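Long-range contact in purine nucleoside phosphorylase YlmD (PDB 6T1B), which catalyses the phosphorolysis of adenosine, inosine and S-methyl-5'-thioadenosine to the free base and a ribose 1-phosphate, and also deaminates adenosine: residues L63-W74 with M264-E272. Numbering follows the deposited sequence.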
loop_
_atom_site.group_PDB
_atom_site.type_symbol
_atom_site.label_atom_id
_atom_site.label_comp_id
_atom_site.label_asym_id
_atom_site.label_seq_id
_atom_site.Cartn_x
_atom_site.Cartn_y
_atom_site.Cartn_z
ATOM N N LEU A 63 -0.122 0.400 -17.324
ATOM C CA LEU A 63 -1.080 -0.071 -16.316
ATOM C C LEU A 63 -2.465 0.522 -16.572
ATOM O O LEU A 63 -3.481 -0.178 -16.484
ATOM C CB LEU A 63 -0.618 0.280 -14.903
ATOM C CG LEU A 63 -1.630 -0.100 -13.808
ATOM C CD1 LEU A 63 -1.876 -1.616 -13.793
ATOM C CD2 LEU A 63 -1.197 0.400 -12.439
ATOM N N ALA A 64 -2.527 1.819 -16.880
ATOM C CA ALA A 64 -3.807 2.439 -17.189
ATOM C C ALA A 64 -4.528 1.702 -18.314
ATOM O O ALA A 64 -5.748 1.540 -18.272
ATOM C CB ALA A 64 -3.632 3.924 -17.530
ATOM N N GLU A 65 -3.781 1.241 -19.319
ATOM C CA GLU A 65 -4.351 0.454 -20.412
ATOM C C GLU A 65 -4.841 -0.895 -19.902
ATOM O O GLU A 65 -5.970 -1.303 -20.200
ATOM C CB GLU A 65 -3.271 0.310 -21.494
ATOM C CG GLU A 65 -3.507 -0.718 -22.594
ATOM C CD GLU A 65 -2.213 -1.034 -23.356
ATOM O OE1 GLU A 65 -1.321 -0.158 -23.409
ATOM O OE2 GLU A 65 -2.071 -2.159 -23.885
ATOM N N TRP A 66 -4.032 -1.581 -19.099
ATOM C CA TRP A 66 -4.457 -2.871 -18.568
ATOM C C TRP A 66 -5.728 -2.748 -17.733
ATOM O O TRP A 66 -6.611 -3.618 -17.796
ATOM C CB TRP A 66 -3.354 -3.465 -17.698
ATOM C CG TRP A 66 -2.084 -3.807 -18.380
ATOM C CD1 TRP A 66 -1.870 -3.978 -19.731
ATOM C CD2 TRP A 66 -0.832 -4.032 -17.733
ATOM N NE1 TRP A 66 -0.548 -4.291 -19.944
ATOM C CE2 TRP A 66 0.107 -4.339 -18.744
ATOM C CE3 TRP A 66 -0.414 -4.021 -16.405
ATOM C CZ2 TRP A 66 1.448 -4.609 -18.449
ATOM C CZ3 TRP A 66 0.912 -4.292 -16.112
ATOM C CH2 TRP A 66 1.828 -4.597 -17.149
ATOM N N LEU A 67 -5.844 -1.686 -16.957
ATOM C CA LEU A 67 -6.970 -1.502 -16.054
ATOM C C LEU A 67 -8.148 -0.790 -16.712
ATOM O O LEU A 67 -9.210 -0.691 -16.091
ATOM C CB LEU A 67 -6.543 -0.674 -14.856
ATOM C CG LEU A 67 -5.426 -1.214 -13.959
ATOM C CD1 LEU A 67 -5.179 -0.267 -12.809
ATOM C CD2 LEU A 67 -5.780 -2.612 -13.450
ATOM N N ALA A 68 -7.980 -0.260 -17.914
ATOM C CA ALA A 68 -8.968 0.628 -18.504
ATOM C C ALA A 68 -9.358 1.724 -17.518
ATOM O O ALA A 68 -10.533 1.989 -17.279
ATOM C CB ALA A 68 -10.194 -0.164 -18.970
ATOM N N PHE A 69 -8.341 2.370 -16.948
ATOM C CA PHE A 69 -8.516 3.379 -15.900
ATOM C C PHE A 69 -7.479 4.457 -16.194
ATOM O O PHE A 69 -6.325 4.366 -15.762
ATOM C CB PHE A 69 -8.351 2.773 -14.507
ATOM C CG PHE A 69 -9.233 3.395 -13.463
ATOM C CD1 PHE A 69 -10.117 2.618 -12.721
ATOM C CD2 PHE A 69 -9.198 4.759 -13.234
ATOM C CE1 PHE A 69 -10.939 3.199 -11.760
ATOM C CE2 PHE A 69 -10.015 5.342 -12.275
ATOM C CZ PHE A 69 -10.865 4.562 -11.529
ATOM N N PRO A 70 -7.855 5.476 -16.982
ATOM C CA PRO A 70 -6.867 6.428 -17.498
ATOM C C PRO A 70 -6.006 7.090 -16.437
ATOM O O PRO A 70 -6.456 7.393 -15.331
ATOM C CB PRO A 70 -7.734 7.466 -18.222
ATOM C CG PRO A 70 -8.912 6.650 -18.712
ATOM C CD PRO A 70 -9.185 5.674 -17.599
ATOM N N LEU A 71 -4.752 7.331 -16.817
ATOM C CA LEU A 71 -3.771 7.948 -15.932
ATOM C C LEU A 71 -4.242 9.308 -15.444
ATOM O O LEU A 71 -3.927 9.688 -14.308
ATOM C CB LEU A 71 -2.444 8.066 -16.697
ATOM C CG LEU A 71 -1.260 8.621 -15.910
ATOM C CD1 LEU A 71 -0.982 7.921 -14.608
ATOM C CD2 LEU A 71 -0.008 8.551 -16.796
ATOM N N GLU A 72 -5.006 10.034 -16.264
ATOM C CA GLU A 72 -5.551 11.331 -15.871
ATOM C C GLU A 72 -6.489 11.247 -14.667
ATOM O O GLU A 72 -6.845 12.284 -14.089
ATOM C CB GLU A 72 -6.322 11.933 -17.049
ATOM C CG GLU A 72 -5.456 12.348 -18.234
ATOM C CD GLU A 72 -4.885 11.172 -19.018
ATOM O OE1 GLU A 72 -5.501 10.087 -19.020
ATOM O OE2 GLU A 72 -3.807 11.328 -19.632
ATOM N N ARG A 73 -6.940 10.048 -14.302
ATOM C CA ARG A 73 -7.865 9.867 -13.192
ATOM C C ARG A 73 -7.202 9.335 -11.926
ATOM O O ARG A 73 -7.900 9.048 -10.946
ATOM C CB ARG A 73 -9.027 8.959 -13.617
ATOM C CG ARG A 73 -9.926 9.612 -14.655
ATOM C CD ARG A 73 -10.952 8.655 -15.202
ATOM N NE ARG A 73 -11.421 9.094 -16.513
ATOM C CZ ARG A 73 -12.236 8.389 -17.287
ATOM N NH1 ARG A 73 -12.677 7.204 -16.882
ATOM N NH2 ARG A 73 -12.605 8.870 -18.467
ATOM N N TRP A 74 -5.876 9.227 -11.905
ATOM C CA TRP A 74 -5.192 8.722 -10.730
ATOM C C TRP A 74 -4.899 9.870 -9.770
ATOM O O TRP A 74 -4.742 11.024 -10.197
ATOM C CB TRP A 74 -3.860 8.070 -11.085
ATOM C CG TRP A 74 -3.892 6.928 -12.031
ATOM C CD1 TRP A 74 -4.923 6.472 -12.801
ATOM C CD2 TRP A 74 -2.774 6.088 -12.298
ATOM N NE1 TRP A 74 -4.500 5.378 -13.548
ATOM C CE2 TRP A 74 -3.179 5.141 -13.255
ATOM C CE3 TRP A 74 -1.465 6.038 -11.812
ATOM C CZ2 TRP A 74 -2.304 4.164 -13.735
ATOM C CZ3 TRP A 74 -0.603 5.088 -12.321
ATOM C CH2 TRP A 74 -1.032 4.164 -13.252
ATOM N N MET A 264 6.635 -0.885 -7.267
ATOM C CA MET A 264 5.331 -1.334 -7.705
ATOM C C MET A 264 4.297 -0.262 -7.348
ATOM O O MET A 264 4.525 0.569 -6.474
ATOM C CB MET A 264 4.936 -2.616 -6.993
ATOM C CG MET A 264 5.791 -3.843 -7.274
ATOM S SD MET A 264 7.298 -4.001 -6.306
ATOM C CE MET A 264 6.647 -4.401 -4.677
ATOM N N LEU A 265 3.155 -0.298 -8.028
ATOM C CA LEU A 265 2.040 0.571 -7.689
ATOM C C LEU A 265 0.946 -0.294 -7.073
ATOM O O LEU A 265 0.530 -1.293 -7.682
ATOM C CB LEU A 265 1.454 1.227 -8.926
ATOM C CG LEU A 265 0.559 2.434 -8.692
ATOM C CD1 LEU A 265 1.444 3.651 -8.362
ATOM C CD2 LEU A 265 -0.360 2.679 -9.858
ATOM N N ALA A 266 0.502 0.091 -5.892
ATOM C CA ALA A 266 -0.751 -0.387 -5.319
ATOM C C ALA A 266 -1.830 0.603 -5.717
ATOM O O ALA A 266 -1.604 1.819 -5.735
ATOM C CB ALA A 266 -0.664 -0.428 -3.798
ATOM N N PHE A 267 -3.006 0.081 -6.039
ATOM C CA PHE A 267 -4.050 0.960 -6.534
ATOM C C PHE A 267 -5.402 0.458 -6.070
ATOM O O PHE A 267 -5.607 -0.747 -5.864
ATOM C CB PHE A 267 -4.016 1.089 -8.059
ATOM C CG PHE A 267 -3.992 -0.232 -8.770
ATOM C CD1 PHE A 267 -5.163 -0.888 -9.110
ATOM C CD2 PHE A 267 -2.782 -0.837 -9.085
ATOM C CE1 PHE A 267 -5.122 -2.108 -9.759
ATOM C CE2 PHE A 267 -2.756 -2.050 -9.738
ATOM C CZ PHE A 267 -3.918 -2.696 -10.049
ATOM N N ILE A 268 -6.309 1.398 -5.855
ATOM C CA ILE A 268 -7.709 1.054 -5.609
ATOM C C ILE A 268 -8.597 2.196 -6.083
ATOM O O ILE A 268 -8.312 3.379 -5.851
ATOM C CB ILE A 268 -7.948 0.691 -4.129
ATOM C CG1 ILE A 268 -9.371 0.168 -3.897
ATOM C CG2 ILE A 268 -7.683 1.884 -3.193
ATOM C CD1 ILE A 268 -9.570 -0.493 -2.527
ATOM N N GLY A 269 -9.715 1.832 -6.704
ATOM C CA GLY A 269 -10.689 2.802 -7.173
ATOM C C GLY A 269 -11.950 2.085 -7.602
ATOM O O GLY A 269 -11.973 0.852 -7.694
ATOM N N ARG A 270 -12.989 2.858 -7.856
ATOM C CA ARG A 270 -14.241 2.325 -8.372
ATOM C C ARG A 270 -14.519 2.927 -9.731
ATOM O O ARG A 270 -14.285 4.114 -9.951
ATOM C CB ARG A 270 -15.375 2.607 -7.398
ATOM C CG ARG A 270 -15.206 1.819 -6.121
ATOM C CD ARG A 270 -16.386 1.933 -5.192
ATOM N NE ARG A 270 -16.642 3.310 -4.786
ATOM C CZ ARG A 270 -17.672 4.040 -5.205
ATOM N NH1 ARG A 270 -18.557 3.524 -6.052
ATOM N NH2 ARG A 270 -17.838 5.282 -4.771
ATOM N N ARG A 271 -15.017 2.094 -10.640
ATOM C CA ARG A 271 -15.319 2.562 -11.982
ATOM C C ARG A 271 -16.587 3.403 -11.988
ATOM O O ARG A 271 -17.559 3.098 -11.294
ATOM C CB ARG A 271 -15.517 1.371 -12.914
ATOM C CG ARG A 271 -14.313 0.483 -13.050
ATOM C CD ARG A 271 -14.511 -0.510 -14.210
ATOM N NE ARG A 271 -13.383 -1.426 -14.257
ATOM C CZ ARG A 271 -12.195 -1.126 -14.782
ATOM N NH1 ARG A 271 -12.000 0.056 -15.342
ATOM N NH2 ARG A 271 -11.219 -2.023 -14.771
ATOM N N GLU A 272 -16.573 4.445 -12.820
ATOM C CA GLU A 272 -17.721 5.299 -13.094
ATOM C C GLU A 272 -18.423 4.746 -14.330
ATOM O O GLU A 272 -17.794 4.601 -15.386
ATOM C CB GLU A 272 -17.190 6.698 -13.388
ATOM C CG GLU A 272 -17.981 7.844 -12.818
ATOM C CD GLU A 272 -17.206 9.147 -12.898
ATOM O OE1 GLU A 272 -16.136 9.163 -13.554
ATOM O OE2 GLU A 272 -17.651 10.148 -12.299
HETATM O O HOH W 1 -13.743 5.151 -14.374
#
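R271 reaches across to the C-terminal end of helix 53-67 and binds the carbonyl oxygen of L67 end-on with both terminal nitrogens. Leaving CB with CG anti to the backbone carbonyl carbon (chi1 -61°), its chain runs extended from CG to NE, which carries the guanidinium over to the helix end. At the tip NH2 donates to L67 O over 2.7 Å. NH1 donates to the same oxygen over 3.0 Å, with L67 O in the guanidinium plane. NH1 also makes a weak bond to A68 O, which likewise lies near that plane. A68, with positive phi, closes the helix in a Schellman motif. Helix 53-67 packs here on one side of strand 264-269, an inner strand of a mixed sheet between strands 25-29 and 118-123; the CB atoms of A266 and I268 point away from residues 63-74. L67 sets CD1 over one face of the F267 ring, a CH-pi contact with CD1 3.8 Å from the centroid. A turn earlier, L63 CD2 touches L265 CD2 at 3.5 Å and also meets F267 CD2. L265 CD2 also meets W74 CZ3 at 3.5 Å; the side chain of L265 lies about 7 Å from the bound inosine. The W74 indole is tied to its own segment by NE1 donating to F69 O, 3.0 Å away, while R270 O sits at the edge of the F69 ring, near its plane.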